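Local coordinates for mucin-like protocadherin (Homo sapiens, PDB 6OAE), which probably mediates calcium-dependent adhesion between neighbouring microvilli by pairing with the cadherin CDHR2, and is represented by its first two extracellular cadherin repeats, at residues Asp92-Phe100 with Arg182-His193; Glu111-Glu122 with Arg158-Phe169. All coordinates share one frame; numbering follows the deposited sequence.

In the fold
Contact 1 joins the two cadherin repeats of this piece; contact 2 lies within the second. Contact 1 sits at the calcium-binding junction: 92-100 is the linker leaving strand 79-91 of the first repeat, and 182-193 is the loop between strands 174-182 and 194-204 of the second. Contact 2 joins 111-122 to 158-169 as an antiparallel edge pairing in the body of the second repeat and holds no metal. Their centres are 29 Å apart, and although the nearest atoms come within about 7 Å they do not touch. Along the chain contact 2 is nested inside the loop that contact 1 closes. The centre of contact 1 is about 9 Å from the centre of the chain, that of contact 2 about 31 Å.

Contact 1: Asp92-Phe100 with Arg182-His193; sequences DVNDNAPEF and RDTPGENVEPSH. With CA (calcium ion), chain C; CA (calcium ion), chain E; CA (calcium ion), chain D.
Asn94 and Asp183 approach from opposite directions and converge on one calcium ion, shared with the Asn96 carbonyl. Asn94 OD1 and Asp183 OD2 both ligate it and lie 2.8 Å apart, amide and carboxylate planes turned 72° to each other. Asn94 CG lies opposite the backbone N (chi1 -179°), sending the amide out to Asp183; Asn94 ND2 reaches Asp183 OD1 at 3.2 Å from above the carboxylate plane, while His193 N meets that oxygen from the opposite face. His193 ND1 takes the syn lone pair of Asp183 OD2 at 2.8 Å, and that oxygen lies in the plane of the imidazole, so the carboxylate cannot easily turn. His193 CB against Pro98 CD, at 3.6 Å, closes this tight part. Asp129, Asp131 and Asp134 complete the ion's protein ligands.

Toward solvent the contact thins. Exposed Pro191, after a cis peptide, lays its CG 3.9 Å from Asn94 CB, and a second, weak bond from Asn94 ND2 goes to Pro191 O; Pro185 to Glu190 swing clear. Asp92 OD1 and Val93 O bind another ion, which Asp95 bridges to the third; Glu17 and Glu63 serve both, Asp131 the former, Asp61 the latter. The linker ties both repeats to calcium, whose binding probably favours ionised Asp183.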
loop_
_atom_site.group_PDB
_atom_site.type_symbol
_atom_site.label_atom_id
_atom_site.label_comp_id
_atom_site.label_asym_id
_atom_site.label_seq_id
_atom_site.Cartn_x
_atom_site.Cartn_y
_atom_site.Cartn_z
ATOM N N ASP A 92 -0.919 -5.370 -7.248
ATOM C CA ASP A 92 -0.299 -4.441 -6.279
ATOM C C ASP A 92 1.209 -4.690 -6.234
ATOM O O ASP A 92 1.661 -5.880 -6.266
ATOM C CB ASP A 92 -0.932 -4.564 -4.891
ATOM C CG ASP A 92 -0.318 -3.588 -3.905
ATOM O OD1 ASP A 92 -0.047 -2.402 -4.314
ATOM O OD2 ASP A 92 -0.065 -4.019 -2.749
ATOM N N VAL A 93 1.954 -3.600 -6.179
ATOM C CA VAL A 93 3.422 -3.543 -5.971
ATOM C C VAL A 93 3.639 -2.771 -4.661
ATOM O O VAL A 93 2.810 -1.872 -4.340
ATOM C CB VAL A 93 4.102 -2.878 -7.185
ATOM C CG1 VAL A 93 5.541 -2.444 -6.902
ATOM C CG2 VAL A 93 4.041 -3.788 -8.417
ATOM N N ASN A 94 4.687 -3.106 -3.920
ATOM C CA ASN A 94 5.093 -2.332 -2.720
ATOM C C ASN A 94 5.760 -1.052 -3.230
ATOM O O ASN A 94 7.005 -1.024 -3.339
ATOM C CB ASN A 94 5.970 -3.183 -1.782
ATOM C CG ASN A 94 6.381 -2.416 -0.544
ATOM O OD1 ASN A 94 5.856 -1.336 -0.303
ATOM N ND2 ASN A 94 7.316 -2.959 0.230
ATOM N N ASP A 95 4.967 -0.030 -3.568
ATOM C CA ASP A 95 5.457 1.211 -4.224
ATOM C C ASP A 95 5.255 2.445 -3.323
ATOM O O ASP A 95 5.557 3.569 -3.795
ATOM C CB ASP A 95 4.818 1.393 -5.613
ATOM C CG ASP A 95 3.311 1.562 -5.659
ATOM O OD1 ASP A 95 2.629 1.106 -4.724
ATOM O OD2 ASP A 95 2.799 2.153 -6.672
ATOM N N ASN A 96 4.791 2.258 -2.082
ATOM C CA ASN A 96 4.543 3.334 -1.094
ATOM C C ASN A 96 5.343 3.035 0.174
ATOM O O ASN A 96 5.458 1.850 0.556
ATOM C CB ASN A 96 3.047 3.495 -0.805
ATOM C CG ASN A 96 2.301 4.045 -2.005
ATOM O OD1 ASN A 96 2.261 5.251 -2.216
ATOM N ND2 ASN A 96 1.712 3.173 -2.794
ATOM N N ALA A 97 5.903 4.079 0.787
ATOM C CA ALA A 97 6.678 3.974 2.045
ATOM C C ALA A 97 5.723 4.219 3.211
ATOM O O ALA A 97 4.767 4.996 3.096
ATOM C CB ALA A 97 7.836 4.945 2.044
ATOM N N PRO A 98 5.918 3.547 4.366
ATOM C CA PRO A 98 5.132 3.870 5.550
ATOM C C PRO A 98 5.594 5.248 6.031
ATOM O O PRO A 98 6.739 5.613 5.835
ATOM C CB PRO A 98 5.437 2.735 6.543
ATOM C CG PRO A 98 6.811 2.233 6.112
ATOM C CD PRO A 98 6.871 2.459 4.611
ATOM N N GLU A 99 4.667 5.995 6.622
ATOM C CA GLU A 99 4.926 7.350 7.134
ATOM C C GLU A 99 4.328 7.464 8.526
ATOM O O GLU A 99 3.165 7.071 8.693
ATOM C CB GLU A 99 4.294 8.386 6.209
ATOM C CG GLU A 99 4.966 8.473 4.863
ATOM C CD GLU A 99 4.187 9.276 3.833
ATOM O OE1 GLU A 99 3.311 10.056 4.240
ATOM O OE2 GLU A 99 4.464 9.104 2.631
ATOM N N PHE A 100 5.113 7.958 9.473
ATOM C CA PHE A 100 4.622 8.348 10.810
ATOM C C PHE A 100 4.008 9.730 10.671
ATOM O O PHE A 100 4.516 10.526 9.885
ATOM C CB PHE A 100 5.749 8.413 11.824
ATOM C CG PHE A 100 6.319 7.085 12.243
ATOM C CD1 PHE A 100 5.561 6.208 13.011
ATOM C CD2 PHE A 100 7.621 6.736 11.904
ATOM C CE1 PHE A 100 6.096 4.998 13.427
ATOM C CE2 PHE A 100 8.153 5.521 12.319
ATOM C CZ PHE A 100 7.393 4.664 13.082
ATOM N N ARG A 182 8.887 -0.674 9.124
ATOM C CA ARG A 182 9.142 -1.146 7.740
ATOM C C ARG A 182 7.870 -1.841 7.265
ATOM O O ARG A 182 7.060 -2.273 8.132
ATOM C CB ARG A 182 10.403 -2.019 7.658
ATOM C CG ARG A 182 10.330 -3.300 8.463
ATOM C CD ARG A 182 11.455 -4.303 8.233
ATOM N NE ARG A 182 11.143 -5.517 8.987
ATOM C CZ ARG A 182 11.429 -5.739 10.278
ATOM N NH1 ARG A 182 12.069 -4.844 11.018
ATOM N NH2 ARG A 182 11.076 -6.884 10.832
ATOM N N ASP A 183 7.704 -1.960 5.943
ATOM C CA ASP A 183 6.483 -2.544 5.327
ATOM C C ASP A 183 6.750 -3.980 4.849
ATOM O O ASP A 183 5.972 -4.463 4.044
ATOM C CB ASP A 183 5.969 -1.638 4.214
ATOM C CG ASP A 183 6.969 -1.321 3.114
ATOM O OD1 ASP A 183 8.100 -1.894 3.117
ATOM O OD2 ASP A 183 6.608 -0.474 2.278
ATOM N N THR A 184 7.821 -4.622 5.325
ATOM C CA THR A 184 8.175 -6.027 5.005
ATOM C C THR A 184 8.594 -6.745 6.282
ATOM O O THR A 184 9.173 -6.141 7.181
ATOM C CB THR A 184 9.286 -6.097 3.951
ATOM O OG1 THR A 184 10.479 -5.495 4.477
ATOM C CG2 THR A 184 8.860 -5.448 2.654
ATOM N N PRO A 185 8.329 -8.056 6.414
ATOM C CA PRO A 185 8.792 -8.796 7.580
ATOM C C PRO A 185 10.327 -8.813 7.662
ATOM O O PRO A 185 10.842 -8.747 8.748
ATOM C CB PRO A 185 8.285 -10.231 7.375
ATOM C CG PRO A 185 7.315 -10.169 6.233
ATOM C CD PRO A 185 7.564 -8.889 5.473
ATOM N N GLY A 186 10.988 -8.907 6.502
ATOM C CA GLY A 186 12.453 -8.988 6.361
ATOM C C GLY A 186 13.081 -7.606 6.344
ATOM O O GLY A 186 12.503 -6.685 5.715
ATOM N N GLU A 187 14.222 -7.457 7.010
ATOM C CA GLU A 187 14.944 -6.161 7.108
ATOM C C GLU A 187 15.746 -5.878 5.832
ATOM O O GLU A 187 15.942 -4.695 5.527
ATOM C CB GLU A 187 15.890 -6.171 8.306
ATOM C CG GLU A 187 15.173 -6.246 9.635
ATOM C CD GLU A 187 16.109 -6.193 10.827
ATOM O OE1 GLU A 187 15.656 -6.496 11.957
ATOM O OE2 GLU A 187 17.300 -5.849 10.620
ATOM N N ASN A 188 16.192 -6.917 5.121
ATOM C CA ASN A 188 17.210 -6.800 4.038
ATOM C C ASN A 188 16.634 -7.177 2.673
ATOM O O ASN A 188 17.440 -7.399 1.756
ATOM C CB ASN A 188 18.438 -7.661 4.354
ATOM C CG ASN A 188 18.916 -7.496 5.783
ATOM O OD1 ASN A 188 19.203 -8.473 6.458
ATOM N ND2 ASN A 188 18.993 -6.270 6.259
ATOM N N VAL A 189 15.310 -7.238 2.521
ATOM C CA VAL A 189 14.665 -7.603 1.219
ATOM C C VAL A 189 14.391 -6.322 0.415
ATOM O O VAL A 189 14.454 -5.223 1.005
ATOM C CB VAL A 189 13.390 -8.438 1.425
ATOM C CG1 VAL A 189 13.699 -9.718 2.201
ATOM C CG2 VAL A 189 12.274 -7.638 2.098
ATOM N N GLU A 190 14.085 -6.490 -0.876
ATOM C CA GLU A 190 13.812 -5.418 -1.872
ATOM C C GLU A 190 12.570 -5.794 -2.691
ATOM O O GLU A 190 12.510 -6.894 -3.223
ATOM C CB GLU A 190 15.069 -5.238 -2.728
ATOM C CG GLU A 190 16.178 -4.497 -1.984
ATOM C CD GLU A 190 17.621 -4.841 -2.321
ATOM O OE1 GLU A 190 17.865 -5.874 -2.990
ATOM O OE2 GLU A 190 18.510 -4.069 -1.898
ATOM N N PRO A 191 11.525 -4.938 -2.822
ATOM C CA PRO A 191 11.475 -3.604 -2.214
ATOM C C PRO A 191 11.075 -3.636 -0.726
ATOM O O PRO A 191 10.283 -4.488 -0.330
ATOM C CB PRO A 191 10.375 -2.917 -3.034
ATOM C CG PRO A 191 9.406 -4.040 -3.322
ATOM C CD PRO A 191 10.289 -5.247 -3.554
ATOM N N SER A 192 11.634 -2.723 0.066
ATOM C CA SER A 192 11.298 -2.509 1.497
ATOM C C SER A 192 11.490 -1.026 1.828
ATOM O O SER A 192 12.497 -0.469 1.429
ATOM C CB SER A 192 12.117 -3.375 2.400
ATOM O OG SER A 192 11.748 -3.173 3.759
ATOM N N HIS A 193 10.554 -0.423 2.538
ATOM C CA HIS A 193 10.614 1.012 2.887
ATOM C C HIS A 193 10.595 1.140 4.398
ATOM O O HIS A 193 9.819 0.408 5.025
ATOM C CB HIS A 193 9.454 1.768 2.270
ATOM C CG HIS A 193 9.297 1.511 0.814
ATOM N ND1 HIS A 193 8.326 0.668 0.343
ATOM C CD2 HIS A 193 9.994 1.964 -0.261
ATOM C CE1 HIS A 193 8.408 0.617 -0.978
ATOM N NE2 HIS A 193 9.432 1.404 -1.374
HETATM CA CA CA C . 0.957 -0.412 -4.323
HETATM CA CA CA E . 4.549 -0.128 1.253
HETATM CA CA CA D . 0.661 2.719 -6.828
HETATM O O HOH W 1 1.391 3.969 -8.752
#

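Contact 2: Glu111-Glu122 with Arg158-Phe169; sequences EDTKVNSTVIPE and RPALRLDRPLDF
Ile120 and Leu161 pair across an antiparallel ladder: strand 118-120 is an edge of a three-stranded sheet, next to 158-163, which 151-155 flanks on its other side. Backbone bonds come first. Leu161 N donates to Ile120 O at 2.8 Å, and Leu161 O accepts from both Val119 N (2.7 Å) and Ile120 N, the latter on a lone pair: a classic beta bulge. Asn116, inside the type II turn from Lys114 to Ser117, donates its N to Leu163 O, and Leu163 N bonds Ser117 O as the turn ends.

Apolar contacts continue past the strand. Ile120 and Leu161 run side by side into the core of the second cadherin repeat, CD1 3.7 Å from CD2, and Leu161 also touches Leu201 and Leu140. Leu163, its CG anti to the backbone N (chi1 180°), carries CD2 to 3.8 Å from Thr113 CG2. At the solvent side Val115 CG2 lies 3.6 Å from Pro166 CD.

Polar groups and waters complete the contact. Extended Glu111 offers the anti lone pair of OE1 to Phe169 N at 2.8 Å. One water receives Leu167 N and donates to Glu111 O and Thr113 O; another joins Asn116 OD1 to Asp164 OD1, which salt-bridges Arg162 NE. Ser152 OG hydrogen-bonds both Asp164 OD2 and Arg162 NH2. Glu122 nears Arg158 in one of two modelled positions, a doubtful pairing. Directional bonding thus rests with the backbone, Glu111 and waters.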
loop_
_atom_site.group_PDB
_atom_site.type_symbol
_atom_site.label_atom_id
_atom_site.label_comp_id
_atom_site.label_asym_id
_atom_site.label_seq_id
_atom_site.Cartn_x
_atom_site.Cartn_y
_atom_site.Cartn_z
ATOM N N GLU A 111 5.737 8.767 37.622
ATOM C CA GLU A 111 6.716 7.828 38.221
ATOM C C GLU A 111 6.010 6.582 38.790
ATOM O O GLU A 111 6.619 5.504 38.755
ATOM C CB GLU A 111 7.500 8.547 39.313
ATOM C CG GLU A 111 8.586 7.706 39.925
ATOM C CD GLU A 111 9.233 8.404 41.100
ATOM O OE1 GLU A 111 10.408 8.683 41.022
ATOM O OE2 GLU A 111 8.514 8.670 42.084
ATOM N N ASP A 112 4.782 6.701 39.298
ATOM C CA ASP A 112 4.093 5.580 40.006
ATOM C C ASP A 112 3.160 4.798 39.058
ATOM O O ASP A 112 2.313 4.024 39.569
ATOM C CB ASP A 112 3.361 6.105 41.253
ATOM C CG ASP A 112 2.244 7.087 40.951
ATOM O OD1 ASP A 112 2.210 7.614 39.833
ATOM O OD2 ASP A 112 1.420 7.314 41.844
ATOM N N THR A 113 3.285 4.974 37.739
ATOM C CA THR A 113 2.542 4.178 36.729
ATOM C C THR A 113 2.771 2.691 37.036
ATOM O O THR A 113 3.926 2.329 37.292
ATOM C CB THR A 113 2.985 4.548 35.309
ATOM O OG1 THR A 113 2.693 5.931 35.117
ATOM C CG2 THR A 113 2.316 3.700 34.250
ATOM N N LYS A 114 1.711 1.875 37.029
ATOM C CA LYS A 114 1.794 0.432 37.372
ATOM C C LYS A 114 2.592 -0.293 36.285
ATOM O O LYS A 114 2.354 -0.023 35.092
ATOM C CB LYS A 114 0.398 -0.180 37.546
ATOM C CG LYS A 114 -0.527 0.563 38.519
ATOM C CD LYS A 114 0.142 1.102 39.795
ATOM C CE LYS A 114 0.741 0.026 40.685
ATOM N NZ LYS A 114 -0.309 -0.856 41.251
ATOM N N VAL A 115 3.508 -1.176 36.684
ATOM C CA VAL A 115 4.294 -2.027 35.744
ATOM C C VAL A 115 3.299 -2.853 34.907
ATOM O O VAL A 115 2.249 -3.249 35.460
ATOM C CB VAL A 115 5.322 -2.905 36.487
ATOM C CG1 VAL A 115 5.977 -3.928 35.568
ATOM C CG2 VAL A 115 6.379 -2.055 37.170
ATOM N N ASN A 116 3.609 -3.066 33.621
ATOM C CA ASN A 116 2.776 -3.768 32.599
ATOM C C ASN A 116 1.663 -2.885 32.034
ATOM O O ASN A 116 0.915 -3.396 31.191
ATOM C CB ASN A 116 2.169 -5.080 33.103
ATOM C CG ASN A 116 3.092 -6.228 32.843
ATOM O OD1 ASN A 116 3.503 -6.436 31.702
ATOM N ND2 ASN A 116 3.428 -6.954 33.892
ATOM N N SER A 117 1.571 -1.621 32.439
ATOM C CA SER A 117 0.580 -0.656 31.917
ATOM C C SER A 117 0.947 -0.334 30.470
ATOM O O SER A 117 2.161 -0.172 30.196
ATOM C CB SER A 117 0.551 0.636 32.712
ATOM O OG SER A 117 0.104 0.433 34.044
ATOM N N THR A 118 -0.049 -0.187 29.604
ATOM C CA THR A 118 0.144 0.486 28.299
ATOM C C THR A 118 0.316 1.970 28.606
ATOM O O THR A 118 -0.561 2.517 29.300
ATOM C CB THR A 118 -1.018 0.233 27.327
ATOM O OG1 THR A 118 -1.003 -1.148 27.005
ATOM C CG2 THR A 118 -0.890 1.039 26.058
ATOM N N VAL A 119 1.393 2.604 28.137
ATOM C CA VAL A 119 1.650 4.056 28.367
ATOM C C VAL A 119 1.396 4.841 27.073
ATOM O O VAL A 119 1.046 6.036 27.164
ATOM C CB VAL A 119 3.072 4.256 28.932
ATOM C CG1 VAL A 119 3.532 5.695 28.898
ATOM C CG2 VAL A 119 3.163 3.711 30.358
ATOM N N ILE A 120 1.597 4.229 25.900
ATOM C CA ILE A 120 1.239 4.856 24.591
ATOM C C ILE A 120 0.444 3.807 23.826
ATOM O O ILE A 120 0.958 2.727 23.557
ATOM C CB ILE A 120 2.454 5.341 23.784
ATOM C CG1 ILE A 120 3.425 6.171 24.630
ATOM C CG2 ILE A 120 1.974 6.124 22.574
ATOM C CD1 ILE A 120 4.709 6.571 23.904
ATOM N N PRO A 121 -0.817 4.084 23.445
ATOM C CA PRO A 121 -1.590 3.124 22.679
ATOM C C PRO A 121 -1.118 3.146 21.214
ATOM O O PRO A 121 -0.507 4.126 20.753
ATOM C CB PRO A 121 -3.022 3.636 22.872
ATOM C CG PRO A 121 -2.833 5.133 22.888
ATOM C CD PRO A 121 -1.562 5.334 23.684
ATOM N N GLU A 122 -1.404 2.044 20.528
ATOM C CA GLU A 122 -1.107 1.797 19.086
ATOM C C GLU A 122 -1.492 3.032 18.240
ATOM O O GLU A 122 -0.721 3.408 17.341
ATOM C CB GLU A 122 -1.836 0.509 18.687
ATOM C CG GLU A 122 -1.172 -0.242 17.575
ATOM C CD GLU A 122 -1.836 -1.549 17.153
ATOM O OE1 GLU A 122 -1.749 -1.886 15.948
ATOM O OE2 GLU A 122 -2.406 -2.237 18.014
ATOM N N ARG A 158 1.976 -4.639 16.687
ATOM C CA ARG A 158 1.105 -3.875 17.627
ATOM C C ARG A 158 1.974 -2.878 18.382
ATOM O O ARG A 158 2.422 -3.174 19.488
ATOM C CB ARG A 158 0.414 -4.808 18.625
ATOM C CG ARG A 158 -0.120 -6.100 18.027
ATOM C CD ARG A 158 -1.452 -5.946 17.332
ATOM N NE ARG A 158 -2.528 -5.577 18.235
ATOM C CZ ARG A 158 -3.800 -5.911 18.050
ATOM N NH1 ARG A 158 -4.142 -6.631 16.997
ATOM N NH2 ARG A 158 -4.716 -5.530 18.921
ATOM N N PRO A 159 2.261 -1.684 17.816
ATOM C CA PRO A 159 3.130 -0.711 18.476
ATOM C C PRO A 159 2.487 0.088 19.624
ATOM O O PRO A 159 2.464 1.304 19.567
ATOM C CB PRO A 159 3.522 0.190 17.288
ATOM C CG PRO A 159 2.283 0.229 16.456
ATOM C CD PRO A 159 1.832 -1.217 16.484
ATOM N N ALA A 160 2.004 -0.603 20.649
ATOM C CA ALA A 160 1.636 0.011 21.938
ATOM C C ALA A 160 2.899 -0.036 22.780
ATOM O O ALA A 160 3.590 -1.070 22.714
ATOM C CB ALA A 160 0.502 -0.721 22.599
ATOM N N LEU A 161 3.194 1.023 23.519
ATOM C CA LEU A 161 4.391 1.073 24.386
ATOM C C LEU A 161 3.952 0.682 25.797
ATOM O O LEU A 161 3.028 1.322 26.346
ATOM C CB LEU A 161 5.037 2.458 24.347
ATOM C CG LEU A 161 6.460 2.498 24.898
ATOM C CD1 LEU A 161 7.407 1.715 24.016
ATOM C CD2 LEU A 161 6.950 3.928 25.062
ATOM N N ARG A 162 4.581 -0.348 26.336
ATOM C CA ARG A 162 4.287 -0.919 27.661
ATOM C C ARG A 162 5.401 -0.538 28.640
ATOM O O ARG A 162 6.580 -0.581 28.248
ATOM C CB ARG A 162 4.124 -2.431 27.491
ATOM C CG ARG A 162 4.007 -3.204 28.799
ATOM C CD ARG A 162 3.912 -4.706 28.574
ATOM N NE ARG A 162 5.112 -5.126 27.874
ATOM C CZ ARG A 162 5.172 -6.041 26.922
ATOM N NH1 ARG A 162 4.089 -6.680 26.532
ATOM N NH2 ARG A 162 6.325 -6.293 26.336
ATOM N N LEU A 163 5.046 -0.181 29.875
ATOM C CA LEU A 163 6.022 -0.031 30.981
ATOM C C LEU A 163 6.359 -1.432 31.530
ATOM O O LEU A 163 5.432 -2.179 31.915
ATOM C CB LEU A 163 5.451 0.877 32.073
ATOM C CG LEU A 163 6.361 1.102 33.266
ATOM C CD1 LEU A 163 7.594 1.916 32.891
ATOM C CD2 LEU A 163 5.604 1.794 34.387
ATOM N N ASP A 164 7.638 -1.767 31.578
ATOM C CA ASP A 164 8.116 -3.115 31.987
ATOM C C ASP A 164 8.762 -3.134 33.360
ATOM O O ASP A 164 8.875 -4.226 33.913
ATOM C CB ASP A 164 9.133 -3.615 30.986
ATOM C CG ASP A 164 8.509 -3.769 29.621
ATOM O OD1 ASP A 164 7.344 -4.266 29.566
ATOM O OD2 ASP A 164 9.179 -3.391 28.645
ATOM N N ARG A 165 9.217 -1.997 33.880
ATOM C CA ARG A 165 9.888 -1.947 35.206
ATOM C C ARG A 165 9.540 -0.636 35.882
ATOM O O ARG A 165 9.305 0.367 35.207
ATOM C CB ARG A 165 11.408 -2.080 35.071
ATOM C CG ARG A 165 11.864 -3.503 34.797
ATOM C CD ARG A 165 13.338 -3.552 34.471
ATOM N NE ARG A 165 14.160 -3.212 35.616
ATOM C CZ ARG A 165 14.579 -4.070 36.555
ATOM N NH1 ARG A 165 15.337 -3.624 37.551
ATOM N NH2 ARG A 165 14.244 -5.358 36.506
ATOM N N PRO A 166 9.514 -0.601 37.226
ATOM C CA PRO A 166 9.171 0.636 37.930
ATOM C C PRO A 166 10.071 1.797 37.491
ATOM O O PRO A 166 11.255 1.608 37.349
ATOM C CB PRO A 166 9.350 0.302 39.425
ATOM C CG PRO A 166 9.370 -1.200 39.505
ATOM C CD PRO A 166 9.780 -1.729 38.141
ATOM N N LEU A 167 9.473 2.961 37.252
ATOM C CA LEU A 167 10.187 4.196 36.893
ATOM C C LEU A 167 10.798 4.781 38.165
ATOM O O LEU A 167 10.297 4.489 39.303
ATOM C CB LEU A 167 9.225 5.185 36.231
ATOM C CG LEU A 167 8.571 4.678 34.947
ATOM C CD1 LEU A 167 7.500 5.646 34.468
ATOM C CD2 LEU A 167 9.623 4.462 33.868
ATOM N N ASP A 168 11.833 5.571 37.977
ATOM C CA ASP A 168 12.528 6.279 39.076
ATOM C C ASP A 168 12.969 7.631 38.521
ATOM O O ASP A 168 13.932 7.676 37.782
ATOM C CB ASP A 168 13.666 5.397 39.591
ATOM C CG ASP A 168 14.407 5.970 40.781
ATOM O OD1 ASP A 168 14.441 7.212 40.904
ATOM O OD2 ASP A 168 14.953 5.150 41.570
ATOM N N PHE A 169 12.267 8.689 38.897
ATOM C CA PHE A 169 12.479 10.076 38.436
ATOM C C PHE A 169 13.929 10.525 38.677
ATOM O O PHE A 169 14.482 11.205 37.805
ATOM C CB PHE A 169 11.503 11.002 39.152
ATOM C CG PHE A 169 11.778 12.455 38.943
ATOM C CD1 PHE A 169 11.433 13.060 37.746
ATOM C CD2 PHE A 169 12.371 13.219 39.940
ATOM C CE1 PHE A 169 11.685 14.405 37.546
ATOM C CE2 PHE A 169 12.618 14.565 39.731
ATOM C CZ PHE A 169 12.278 15.155 38.535
HETATM O O HOH W 2 6.524 3.035 37.814
HETATM O O HOH W 3 7.976 3.697 40.969
HETATM O O HOH W 4 6.141 -6.077 31.176
#